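Gamma-hexachlorocyclohexane dehydrochlorinase (Sphingomonas paucimobilis, PDB 3A76) catalyses two successive dehydrochlorinations that convert the pollutant gamma-hexachlorocyclohexane (lindane) to a tetrachlorocyclohexadiene, releasing chloride at each step. Local coordinates at residues D35-K40 / F133-E138; I42-R47 / H89-Y94; A53-D58 / W144-R149; L117-E122 / G161-P166. All coordinates share one frame; numbering follows the deposited sequence.

Contact 1. Residues D35-K40 / F133-E138; sequences DLYSDK and FTDEYE
Asp135 OD1 sits at the edge of the Tyr37 ring, 4.0 Å from Tyr37 CD2, at a point where several groups converge. Its charge is met by Arg149 in a salt bridge, and Tyr137 OH lies 3.0 Å from Asp135 OD1. The buried carboxylate thus has its compensation beside it rather than in solvent. Tyr37 swings out from the helix because its CG is anti to the backbone N (chi1 -175°), which carries the ring toward the strand. There it wedges between two aromatic neighbours: Tyr137 OH approaches the edge of the Tyr37 ring, 3.7 Å from CD2, while Tyr37 OH lies in the plane of the Phe133 ring, at its edge and 3.6 Å from CD1. The planes of the Tyr37 and Phe133 rings are 79° apart, an oblique meeting with centroids separated by 6.0 Å. The preceding residue, Leu36, runs past Tyr137 in the opposite direction and lays CD1 3.6 Å from Tyr137 CD2. Phe133 closes the row on the side of the bound spermidine and of His93. A long helix laid across a curved sheet, with an aromatic layer between them, is the core of the alpha+beta barrel of SnoaL-like proteins.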
# COMPACT_ATOMS: atom_id res chain seq x y z
N ASP B 35 8.00 -0.67 -10.08
CA ASP B 35 7.15 -1.04 -11.22
C ASP B 35 7.11 -2.52 -11.51
O ASP B 35 6.05 -3.04 -11.87
CB ASP B 35 7.58 -0.30 -12.46
CG ASP B 35 7.21 1.14 -12.42
OD1 ASP B 35 6.42 1.49 -11.52
OD2 ASP B 35 7.68 1.91 -13.26
N LEU B 36 8.25 -3.19 -11.33
CA LEU B 36 8.28 -4.65 -11.41
C LEU B 36 7.37 -5.26 -10.35
O LEU B 36 6.54 -6.11 -10.65
CB LEU B 36 9.72 -5.19 -11.24
CG LEU B 36 10.72 -5.00 -12.38
CD1 LEU B 36 12.06 -5.61 -11.97
CD2 LEU B 36 10.20 -5.61 -13.69
N TYR B 37 7.54 -4.80 -9.12
CA TYR B 37 6.78 -5.27 -7.97
C TYR B 37 5.26 -5.08 -8.18
O TYR B 37 4.49 -6.02 -7.99
CB TYR B 37 7.30 -4.53 -6.73
CG TYR B 37 6.74 -4.97 -5.40
CD1 TYR B 37 5.65 -4.29 -4.83
CD2 TYR B 37 7.32 -6.03 -4.68
CE1 TYR B 37 5.15 -4.68 -3.61
CE2 TYR B 37 6.82 -6.42 -3.47
CZ TYR B 37 5.74 -5.75 -2.93
OH TYR B 37 5.23 -6.14 -1.72
N SER B 38 4.84 -3.89 -8.58
CA SER B 38 3.42 -3.65 -8.88
C SER B 38 2.91 -4.50 -10.07
O SER B 38 1.93 -5.23 -9.93
CB SER B 38 3.18 -2.16 -9.13
OG SER B 38 3.55 -1.44 -7.97
N ASP B 39 3.61 -4.43 -11.22
CA ASP B 39 3.26 -5.23 -12.43
C ASP B 39 2.94 -6.67 -12.14
O ASP B 39 2.01 -7.23 -12.72
CB ASP B 39 4.39 -5.22 -13.45
CG ASP B 39 4.50 -3.91 -14.19
OD1 ASP B 39 3.50 -3.17 -14.23
OD2 ASP B 39 5.59 -3.63 -14.73
N LYS B 40 3.70 -7.30 -11.25
CA LYS B 40 3.45 -8.70 -10.99
C LYS B 40 2.04 -8.85 -10.47
O LYS B 40 1.29 -9.70 -10.93
CB LYS B 40 4.44 -9.32 -9.99
CG LYS B 40 4.65 -10.80 -10.28
CD LYS B 40 4.76 -11.67 -9.07
CE LYS B 40 3.39 -12.21 -8.68
NZ LYS B 40 3.49 -12.98 -7.41
N PHE B 133 6.90 -11.37 0.40
CA PHE B 133 7.74 -11.59 -0.78
C PHE B 133 9.22 -11.42 -0.43
O PHE B 133 9.61 -10.43 0.18
CB PHE B 133 7.35 -10.62 -1.90
CG PHE B 133 5.92 -10.78 -2.38
CD1 PHE B 133 5.11 -9.66 -2.57
CD2 PHE B 133 5.39 -12.04 -2.66
CE1 PHE B 133 3.80 -9.81 -3.04
CE2 PHE B 133 4.07 -12.19 -3.12
CZ PHE B 133 3.28 -11.07 -3.31
N THR B 134 10.04 -12.41 -0.82
CA THR B 134 11.49 -12.31 -0.72
C THR B 134 11.95 -12.38 -2.17
O THR B 134 11.74 -13.38 -2.85
CB THR B 134 12.11 -13.46 0.11
OG1 THR B 134 11.34 -13.65 1.31
CG2 THR B 134 13.58 -13.17 0.49
N ASP B 135 12.54 -11.29 -2.63
CA ASP B 135 12.80 -11.11 -4.04
C ASP B 135 14.26 -10.81 -4.32
O ASP B 135 14.98 -10.27 -3.47
CB ASP B 135 11.95 -9.95 -4.60
CG ASP B 135 10.45 -10.20 -4.53
OD1 ASP B 135 9.70 -9.21 -4.44
OD2 ASP B 135 10.03 -11.37 -4.59
N GLU B 136 14.68 -11.16 -5.53
CA GLU B 136 15.95 -10.73 -6.09
C GLU B 136 15.65 -10.15 -7.44
O GLU B 136 14.87 -10.73 -8.21
CB GLU B 136 16.89 -11.91 -6.26
CG GLU B 136 17.40 -12.54 -4.98
CD GLU B 136 18.28 -13.74 -5.27
OE1 GLU B 136 18.34 -14.65 -4.43
OE2 GLU B 136 18.87 -13.79 -6.38
N TYR B 137 16.28 -9.02 -7.73
CA TYR B 137 16.16 -8.35 -9.03
C TYR B 137 17.52 -8.25 -9.71
O TYR B 137 18.55 -8.08 -9.06
CB TYR B 137 15.55 -6.94 -8.88
CG TYR B 137 14.23 -6.92 -8.15
CD1 TYR B 137 14.18 -6.74 -6.76
CD2 TYR B 137 13.04 -7.08 -8.83
CE1 TYR B 137 12.96 -6.72 -6.07
CE2 TYR B 137 11.82 -7.07 -8.16
CZ TYR B 137 11.78 -6.89 -6.78
OH TYR B 137 10.56 -6.88 -6.13
N GLU B 138 17.52 -8.35 -11.04
CA GLU B 138 18.77 -8.36 -11.79
C GLU B 138 18.68 -7.43 -12.98
O GLU B 138 17.71 -7.46 -13.75
CB GLU B 138 19.08 -9.78 -12.25
CG GLU B 138 20.42 -9.97 -12.92
CD GLU B 138 20.76 -11.44 -13.06
OE1 GLU B 138 20.82 -12.14 -12.02
OE2 GLU B 138 20.96 -11.88 -14.21

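Contact 2. Residues I42-R47 / H89-Y94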
# COMPACT_ATOMS: atom_id res chain seq x y z
N ILE B 42 -0.59 -6.64 -10.56
CA ILE B 42 -1.58 -6.20 -11.56
C ILE B 42 -1.83 -7.30 -12.60
O ILE B 42 -2.99 -7.60 -12.94
CB ILE B 42 -1.13 -4.89 -12.25
CG1 ILE B 42 -1.12 -3.74 -11.24
CG2 ILE B 42 -2.04 -4.55 -13.47
CD1 ILE B 42 -0.19 -2.58 -11.59
N ALA B 43 -0.74 -7.92 -13.07
CA ALA B 43 -0.84 -8.91 -14.13
C ALA B 43 -1.59 -10.13 -13.65
O ALA B 43 -2.35 -10.73 -14.41
CB ALA B 43 0.54 -9.29 -14.65
N VAL B 44 -1.39 -10.48 -12.39
CA VAL B 44 -2.10 -11.61 -11.81
C VAL B 44 -3.59 -11.28 -11.61
O VAL B 44 -4.47 -12.09 -11.91
CB VAL B 44 -1.46 -12.05 -10.47
CG1 VAL B 44 -2.44 -12.91 -9.67
CG2 VAL B 44 -0.14 -12.78 -10.70
N ASP B 45 -3.85 -10.08 -11.10
CA ASP B 45 -5.19 -9.66 -10.68
C ASP B 45 -6.03 -9.29 -11.88
O ASP B 45 -7.22 -9.60 -11.92
CB ASP B 45 -5.10 -8.44 -9.76
CG ASP B 45 -4.39 -8.73 -8.44
OD1 ASP B 45 -4.38 -9.89 -7.99
OD2 ASP B 45 -3.86 -7.77 -7.85
N LYS B 46 -5.43 -8.57 -12.83
CA LYS B 46 -6.11 -8.15 -14.05
C LYS B 46 -5.99 -9.19 -15.18
O LYS B 46 -6.57 -9.00 -16.24
CB LYS B 46 -5.60 -6.78 -14.50
CG LYS B 46 -6.23 -5.58 -13.77
CD LYS B 46 -6.05 -5.66 -12.25
CE LYS B 46 -6.26 -4.31 -11.62
NZ LYS B 46 -6.30 -4.43 -10.16
N ARG B 47 -5.29 -10.29 -14.92
CA ARG B 47 -5.15 -11.44 -15.84
C ARG B 47 -4.55 -11.05 -17.16
O ARG B 47 -5.10 -11.31 -18.23
CB ARG B 47 -6.46 -12.24 -15.97
CG ARG B 47 -6.93 -12.69 -14.61
CD ARG B 47 -8.00 -13.74 -14.64
NE ARG B 47 -8.38 -14.07 -13.27
CZ ARG B 47 -9.05 -15.16 -12.92
NH1 ARG B 47 -9.35 -15.40 -11.65
NH2 ARG B 47 -9.42 -16.03 -13.85
N HIS B 89 -12.25 -16.83 -8.68
CA HIS B 89 -13.11 -16.12 -9.63
C HIS B 89 -12.48 -14.77 -9.96
O HIS B 89 -12.31 -14.41 -11.13
CB HIS B 89 -14.53 -15.97 -9.09
CG HIS B 89 -15.30 -17.25 -9.13
ND1 HIS B 89 -15.58 -17.91 -10.31
CD2 HIS B 89 -15.81 -18.01 -8.13
CE1 HIS B 89 -16.24 -19.02 -10.03
NE2 HIS B 89 -16.39 -19.10 -8.73
N GLU B 90 -12.11 -14.06 -8.90
CA GLU B 90 -11.18 -12.95 -8.99
C GLU B 90 -10.42 -12.81 -7.68
O GLU B 90 -10.77 -13.41 -6.66
CB GLU B 90 -11.85 -11.59 -9.36
CG GLU B 90 -13.37 -11.36 -9.14
CD GLU B 90 -13.99 -12.05 -7.94
OE1 GLU B 90 -13.44 -12.01 -6.84
OE2 GLU B 90 -15.07 -12.63 -8.11
N CYS B 91 -9.38 -12.00 -7.71
CA CYS B 91 -8.64 -11.68 -6.51
C CYS B 91 -8.03 -10.31 -6.69
O CYS B 91 -7.95 -9.80 -7.81
CB CYS B 91 -7.55 -12.72 -6.25
SG CYS B 91 -6.39 -12.82 -7.57
N ILE B 92 -7.58 -9.73 -5.59
CA ILE B 92 -6.82 -8.49 -5.67
C ILE B 92 -5.64 -8.50 -4.67
O ILE B 92 -5.84 -8.79 -3.49
CB ILE B 92 -7.76 -7.25 -5.49
CG1 ILE B 92 -7.01 -5.96 -5.83
CG2 ILE B 92 -8.49 -7.25 -4.11
CD1 ILE B 92 -6.33 -5.44 -4.72
N HIS B 93 -4.44 -8.19 -5.17
CA HIS B 93 -3.22 -8.06 -4.36
C HIS B 93 -2.89 -6.60 -4.01
O HIS B 93 -2.68 -5.78 -4.90
CB HIS B 93 -2.01 -8.61 -5.13
CG HIS B 93 -2.01 -10.09 -5.33
ND1 HIS B 93 -2.77 -10.71 -6.29
CD2 HIS B 93 -1.32 -11.07 -4.70
CE1 HIS B 93 -2.55 -12.02 -6.25
NE2 HIS B 93 -1.68 -12.26 -5.29
N TYR B 94 -2.83 -6.29 -2.72
CA TYR B 94 -2.33 -4.99 -2.27
C TYR B 94 -0.89 -5.10 -1.75
O TYR B 94 -0.67 -5.54 -0.62
CB TYR B 94 -3.24 -4.38 -1.17
CG TYR B 94 -4.69 -4.18 -1.54
CD1 TYR B 94 -5.09 -3.09 -2.31
CD2 TYR B 94 -5.68 -5.05 -1.08
CE1 TYR B 94 -6.42 -2.89 -2.65
CE2 TYR B 94 -7.02 -4.86 -1.41
CZ TYR B 94 -7.39 -3.76 -2.19
OH TYR B 94 -8.72 -3.54 -2.52
O HOH W 1 -8.80 -11.15 -10.64
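The active site of this alpha+beta barrel is built where the end of helix 22-45 meets strand 88-102, around the pairing of Asp45 and His93, both inferred to belong to it, His93 as the proton acceptor. Asp45 holds this histidine with both carboxylate oxygens. His93 ND1 donates to Asp45 OD1 at 2.5 Å, a value so short that its last tenths deserve caution, but the bond is nearly straight at 166°. The carboxylate meets the ring at its edge, and the two planes are nearly coplanar, 20° apart. The second oxygen takes the backbone: His93 N donates to Asp45 OD2 over 2.8 Å, coming in 38° above the carboxylate plane. Side chain and main chain of the histidine are therefore gripped by one group, which fixes the rotation of the ring, and His93 also touches the bound spermidine. Replacing Asp45 with an alanine would probably leave His93 ND1 and the backbone N-H without their acceptor and set the imidazole free to turn. Val44 supports the ring from the preceding position: its CG1, anti to the backbone N, comes within 3.5 Å of His93 CE1. Farther along, Arg47 stretches toward His89 but hydrogen-bonds the carbonyl of Phe88, while Lys46 forms a salt bridge with Asp113 of the second subunit. Beside this Asp-His pair, one water joins the two backbones, donating to Asp45 O at 2.6 Å and accepting from Cys91 N at 3.1 Å.

Contact 3. Residues A53-D58 / W144-R149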
# COMPACT_ATOMS: atom_id res chain seq x y z
N ALA B 53 4.42 -11.99 -18.18
CA ALA B 53 5.58 -12.60 -18.82
C ALA B 53 6.78 -11.67 -18.94
O ALA B 53 7.93 -12.12 -18.93
CB ALA B 53 5.19 -13.13 -20.20
N SER B 54 6.51 -10.37 -19.05
CA SER B 54 7.53 -9.35 -19.36
C SER B 54 8.52 -9.03 -18.23
O SER B 54 9.51 -8.32 -18.45
CB SER B 54 6.82 -8.06 -19.77
OG SER B 54 6.16 -7.47 -18.65
N ILE B 55 8.25 -9.54 -17.03
CA ILE B 55 8.96 -9.11 -15.82
C ILE B 55 10.02 -10.10 -15.32
O ILE B 55 10.75 -9.82 -14.36
CB ILE B 55 7.95 -8.79 -14.68
CG1 ILE B 55 7.11 -10.03 -14.36
CG2 ILE B 55 7.06 -7.58 -15.06
CD1 ILE B 55 6.19 -9.91 -13.17
N TRP B 56 10.10 -11.27 -15.97
CA TRP B 56 11.01 -12.34 -15.56
C TRP B 56 12.10 -12.57 -16.60
O TRP B 56 11.83 -12.51 -17.81
CB TRP B 56 10.25 -13.66 -15.37
CG TRP B 56 8.95 -13.52 -14.65
CD1 TRP B 56 7.71 -13.34 -15.21
CD2 TRP B 56 8.75 -13.56 -13.24
NE1 TRP B 56 6.75 -13.26 -14.23
CE2 TRP B 56 7.36 -13.39 -13.01
CE3 TRP B 56 9.60 -13.72 -12.14
CZ2 TRP B 56 6.81 -13.38 -11.73
CZ3 TRP B 56 9.05 -13.71 -10.86
CH2 TRP B 56 7.67 -13.54 -10.67
N TRP B 57 13.32 -12.84 -16.13
CA TRP B 57 14.39 -13.35 -16.99
C TRP B 57 14.09 -14.82 -17.29
O TRP B 57 13.31 -15.45 -16.57
CB TRP B 57 15.75 -13.24 -16.30
CG TRP B 57 16.22 -11.83 -16.04
CD1 TRP B 57 16.53 -11.28 -14.83
CD2 TRP B 57 16.43 -10.80 -17.02
NE1 TRP B 57 16.92 -9.97 -15.00
CE2 TRP B 57 16.87 -9.65 -16.33
CE3 TRP B 57 16.30 -10.74 -18.41
CZ2 TRP B 57 17.16 -8.45 -16.98
CZ3 TRP B 57 16.60 -9.54 -19.06
CH2 TRP B 57 17.02 -8.41 -18.34
N ASP B 58 14.69 -15.37 -18.35
CA ASP B 58 14.51 -16.80 -18.67
C ASP B 58 14.87 -17.73 -17.51
O ASP B 58 14.21 -18.74 -17.29
CB ASP B 58 15.32 -17.20 -19.91
CG ASP B 58 14.53 -17.09 -21.20
OD1 ASP B 58 13.27 -16.98 -21.14
OD2 ASP B 58 15.17 -17.12 -22.27
N TRP B 144 15.84 -3.97 -15.85
CA TRP B 144 15.61 -4.70 -14.60
C TRP B 144 14.50 -5.74 -14.74
O TRP B 144 13.48 -5.48 -15.37
CB TRP B 144 15.20 -3.75 -13.48
CG TRP B 144 16.30 -2.92 -12.93
CD1 TRP B 144 16.56 -1.62 -13.23
CD2 TRP B 144 17.26 -3.30 -11.94
NE1 TRP B 144 17.63 -1.17 -12.51
CE2 TRP B 144 18.09 -2.18 -11.71
CE3 TRP B 144 17.51 -4.49 -11.24
CZ2 TRP B 144 19.15 -2.21 -10.80
CZ3 TRP B 144 18.57 -4.51 -10.33
CH2 TRP B 144 19.38 -3.38 -10.12
N LYS B 145 14.72 -6.90 -14.14
CA LYS B 145 13.68 -7.91 -14.06
C LYS B 145 13.86 -8.74 -12.79
O LYS B 145 14.90 -8.67 -12.14
CB LYS B 145 13.66 -8.80 -15.31
CG LYS B 145 13.50 -8.05 -16.63
CD LYS B 145 12.92 -8.94 -17.71
CE LYS B 145 12.89 -8.21 -19.04
NZ LYS B 145 11.83 -8.84 -19.89
N PHE B 146 12.82 -9.50 -12.44
CA PHE B 146 12.91 -10.44 -11.34
C PHE B 146 13.94 -11.50 -11.69
O PHE B 146 13.93 -12.05 -12.80
CB PHE B 146 11.57 -11.14 -11.11
CG PHE B 146 10.57 -10.34 -10.31
CD1 PHE B 146 10.48 -10.50 -8.94
CD2 PHE B 146 9.67 -9.49 -10.95
CE1 PHE B 146 9.53 -9.79 -8.20
CE2 PHE B 146 8.72 -8.77 -10.21
CZ PHE B 146 8.65 -8.92 -8.84
N SER B 147 14.82 -11.78 -10.74
CA SER B 147 15.69 -12.94 -10.82
C SER B 147 15.09 -14.05 -9.97
O SER B 147 15.25 -15.24 -10.26
CB SER B 147 17.08 -12.60 -10.30
OG SER B 147 17.67 -13.77 -9.74
N LYS B 148 14.41 -13.66 -8.90
CA LYS B 148 13.78 -14.63 -8.02
C LYS B 148 12.62 -13.95 -7.29
O LYS B 148 12.60 -12.72 -7.14
CB LYS B 148 14.79 -15.18 -7.00
CG LYS B 148 14.57 -16.63 -6.60
CD LYS B 148 15.80 -17.24 -5.90
CE LYS B 148 16.95 -17.59 -6.86
NZ LYS B 148 16.70 -18.81 -7.70
N ARG B 149 11.66 -14.77 -6.88
CA ARG B 149 10.62 -14.37 -5.95
C ARG B 149 10.26 -15.58 -5.12
O ARG B 149 9.94 -16.63 -5.68
CB ARG B 149 9.35 -13.84 -6.66
CG ARG B 149 8.08 -13.85 -5.76
CD ARG B 149 7.04 -12.79 -6.13
NE ARG B 149 7.45 -11.46 -5.72
CZ ARG B 149 6.72 -10.34 -5.83
NH1 ARG B 149 7.23 -9.19 -5.41
NH2 ARG B 149 5.49 -10.36 -6.35
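Lys145 lies across the indole of Trp57 at about a right angle, with CB 3.5 Å from the centroid of the five-membered ring and only 16° off its normal, a CH-pi contact over the face. Beyond CG the lysine chain is extended (chi3 -174°), so CG, CD and CE follow the indole toward its six-membered ring until NZ donates to Ser54 O at 2.8 Å, from above the carbonyl plane. The backbones pair alongside: Trp56 and Phe146 form a parallel bridge in which Phe146 N bonds Ile55 O at 2.8 Å, backed by a weak bond of 3.5 Å from Trp57 N to Phe146 O. On the face of the bridge that carries Trp56 and Phe146, the rings meet obliquely, planes 34° apart, and Phe146 CB closes to 3.4 Å from Trp56 CE3. Ile55 places CG1 between its backbone N and carbonyl carbon, a rotamer that lays this carbon over the same face of Trp56 as Phe146. Trp57 NE1 bonds the carbonyl of Glu138, tying the short strand to the neighbouring hairpin arm. With an alanine here, the Lys145 methylenes would probably lose the aromatic face that covers them, and Glu138 O the indole N-H. The chemistry is thus divided: the lysine spends its carbon chain on an aromatic face and its ammonium on a main-chain oxygen, requiring no acidic partner across this contact.

Contact 4. Residues L117-E122 / G161-P166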
# COMPACT_ATOMS: atom_id res chain seq x y z
N LEU B 117 -7.10 -10.22 -1.17
CA LEU B 117 -8.52 -10.56 -1.02
C LEU B 117 -9.02 -11.20 -2.30
O LEU B 117 -8.76 -10.69 -3.39
CB LEU B 117 -9.33 -9.29 -0.75
CG LEU B 117 -8.88 -8.39 0.39
CD1 LEU B 117 -9.71 -7.11 0.41
CD2 LEU B 117 -8.99 -9.15 1.70
N GLY B 118 -9.74 -12.31 -2.18
CA GLY B 118 -10.26 -12.99 -3.36
C GLY B 118 -11.42 -13.92 -3.12
O GLY B 118 -11.80 -14.16 -1.99
N ASN B 119 -12.01 -14.41 -4.20
CA ASN B 119 -13.02 -15.46 -4.10
C ASN B 119 -12.49 -16.74 -4.73
O ASN B 119 -12.18 -16.76 -5.92
CB ASN B 119 -14.34 -15.07 -4.77
CG ASN B 119 -15.21 -14.19 -3.90
OD1 ASN B 119 -15.47 -14.52 -2.75
ND2 ASN B 119 -15.68 -13.08 -4.45
N LEU B 120 -12.39 -17.79 -3.94
CA LEU B 120 -11.99 -19.11 -4.45
C LEU B 120 -13.10 -19.74 -5.25
O LEU B 120 -14.23 -19.78 -4.81
CB LEU B 120 -11.61 -20.03 -3.29
CG LEU B 120 -10.39 -19.67 -2.46
CD1 LEU B 120 -10.34 -20.55 -1.22
CD2 LEU B 120 -9.10 -19.76 -3.28
N VAL B 121 -12.78 -20.24 -6.44
CA VAL B 121 -13.75 -20.99 -7.24
C VAL B 121 -14.30 -22.18 -6.45
O VAL B 121 -15.51 -22.42 -6.43
CB VAL B 121 -13.16 -21.46 -8.59
CG1 VAL B 121 -14.12 -22.42 -9.30
CG2 VAL B 121 -12.84 -20.27 -9.47
N GLU B 122 -13.40 -22.90 -5.78
CA GLU B 122 -13.76 -24.02 -4.91
C GLU B 122 -14.54 -23.49 -3.71
O GLU B 122 -13.97 -22.95 -2.77
CB GLU B 122 -12.50 -24.79 -4.47
CG GLU B 122 -12.75 -26.21 -3.91
CD GLU B 122 -13.00 -27.25 -5.00
OE1 GLU B 122 -14.07 -27.23 -5.65
OE2 GLU B 122 -12.11 -28.12 -5.21
N GLY B 161 -19.44 -15.28 7.41
CA GLY B 161 -20.62 -15.06 6.59
C GLY B 161 -20.36 -13.91 5.65
O GLY B 161 -21.26 -13.15 5.30
N ILE B 162 -19.10 -13.78 5.25
CA ILE B 162 -18.66 -12.68 4.40
C ILE B 162 -18.36 -13.20 3.00
O ILE B 162 -17.71 -14.23 2.83
CB ILE B 162 -17.42 -11.96 5.02
CG1 ILE B 162 -17.81 -11.32 6.36
CG2 ILE B 162 -16.86 -10.92 4.06
CD1 ILE B 162 -16.66 -11.11 7.31
N HIS B 163 -18.89 -12.49 2.01
CA HIS B 163 -18.61 -12.77 0.62
C HIS B 163 -18.38 -11.47 -0.16
O HIS B 163 -19.27 -10.62 -0.28
CB HIS B 163 -19.74 -13.58 -0.01
CG HIS B 163 -19.39 -14.16 -1.34
ND1 HIS B 163 -19.77 -13.57 -2.53
CD2 HIS B 163 -18.66 -15.25 -1.68
CE1 HIS B 163 -19.30 -14.28 -3.54
NE2 HIS B 163 -18.62 -15.30 -3.05
N PHE B 164 -17.16 -11.32 -0.68
CA PHE B 164 -16.78 -10.15 -1.46
C PHE B 164 -17.56 -10.17 -2.76
O PHE B 164 -17.58 -11.19 -3.46
CB PHE B 164 -15.28 -10.17 -1.77
CG PHE B 164 -14.39 -10.17 -0.55
CD1 PHE B 164 -13.44 -11.17 -0.37
CD2 PHE B 164 -14.47 -9.17 0.40
CE1 PHE B 164 -12.60 -11.17 0.75
CE2 PHE B 164 -13.64 -9.18 1.52
CZ PHE B 164 -12.71 -10.18 1.68
N ALA B 165 -18.20 -9.05 -3.11
CA ALA B 165 -19.09 -9.00 -4.27
C ALA B 165 -19.26 -7.58 -4.77
O ALA B 165 -19.13 -6.65 -3.99
CB ALA B 165 -20.45 -9.59 -3.92
N PRO B 166 -19.58 -7.41 -6.06
CA PRO B 166 -19.77 -6.04 -6.54
C PRO B 166 -20.98 -5.36 -5.86
O PRO B 166 -21.87 -6.06 -5.35
CB PRO B 166 -19.98 -6.23 -8.06
CG PRO B 166 -19.43 -7.59 -8.36
CD PRO B 166 -19.76 -8.39 -7.14
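Where the loop after strand 143-158 passes the end of strand 107-120, at the interface with the second subunit of the trimer, Asn119 reaches across and secures the loop backbone. Its ND2 donates to Phe164 O at 2.9 Å, nearly straight at 163°, with the acceptor lying close to the amide plane. The opposite end of the amide is held too, since Asn119 OD1 is hydrogen-bonded to Ser126 OG, a hydroxyl that also accepts from Phe164 N. The asparagine plane is fixed from both ends. This is one end of the barrel sheet: a segment without regular structure lies over the strand ends, joined to strand 107-120 by a side-chain-to-backbone bond rather than strand pairing. Phe164 turns inward, CG anti to its carbonyl carbon (chi1 -60°), and brings its ring up beside Leu117 and Gly118. Gly118 O stands at the ring edge, 3.8 Å from Phe164 CD1, while Leu117 crosses at about a right angle with CD2 3.9 Å from Phe164 CZ. Tyr155 of the second subunit stacks on the same ring. His163 runs across Asn119 with planes 18° apart; Asn119 OD1 and His163 NE2, 3.3 Å apart, are not hydrogen-bonded.

Overall arrangement
The four contacts illustrate how one curved mixed sheet organises a barrel. Helix 22-45 supplies contacts 1 and 2, their centres about 15 Å apart, and contact 2 is nested along the chain inside the loop contact 1 closes. Contacts 1 and 3, with centres about 8 Å apart, lie on adjacent strands 125-140 and 143-158 and touch. Contacts 2 and 4, centres about 13 Å apart, are in series and joined by backbone bonding between strands 88-102 and 107-120. The centres of contacts 3 and 4 stand about 30 Å apart on opposite sides of the chain's centre. The inferred active-site pair of contact 2 thus lies between contacts 1 and 4, and all three touch the second subunit.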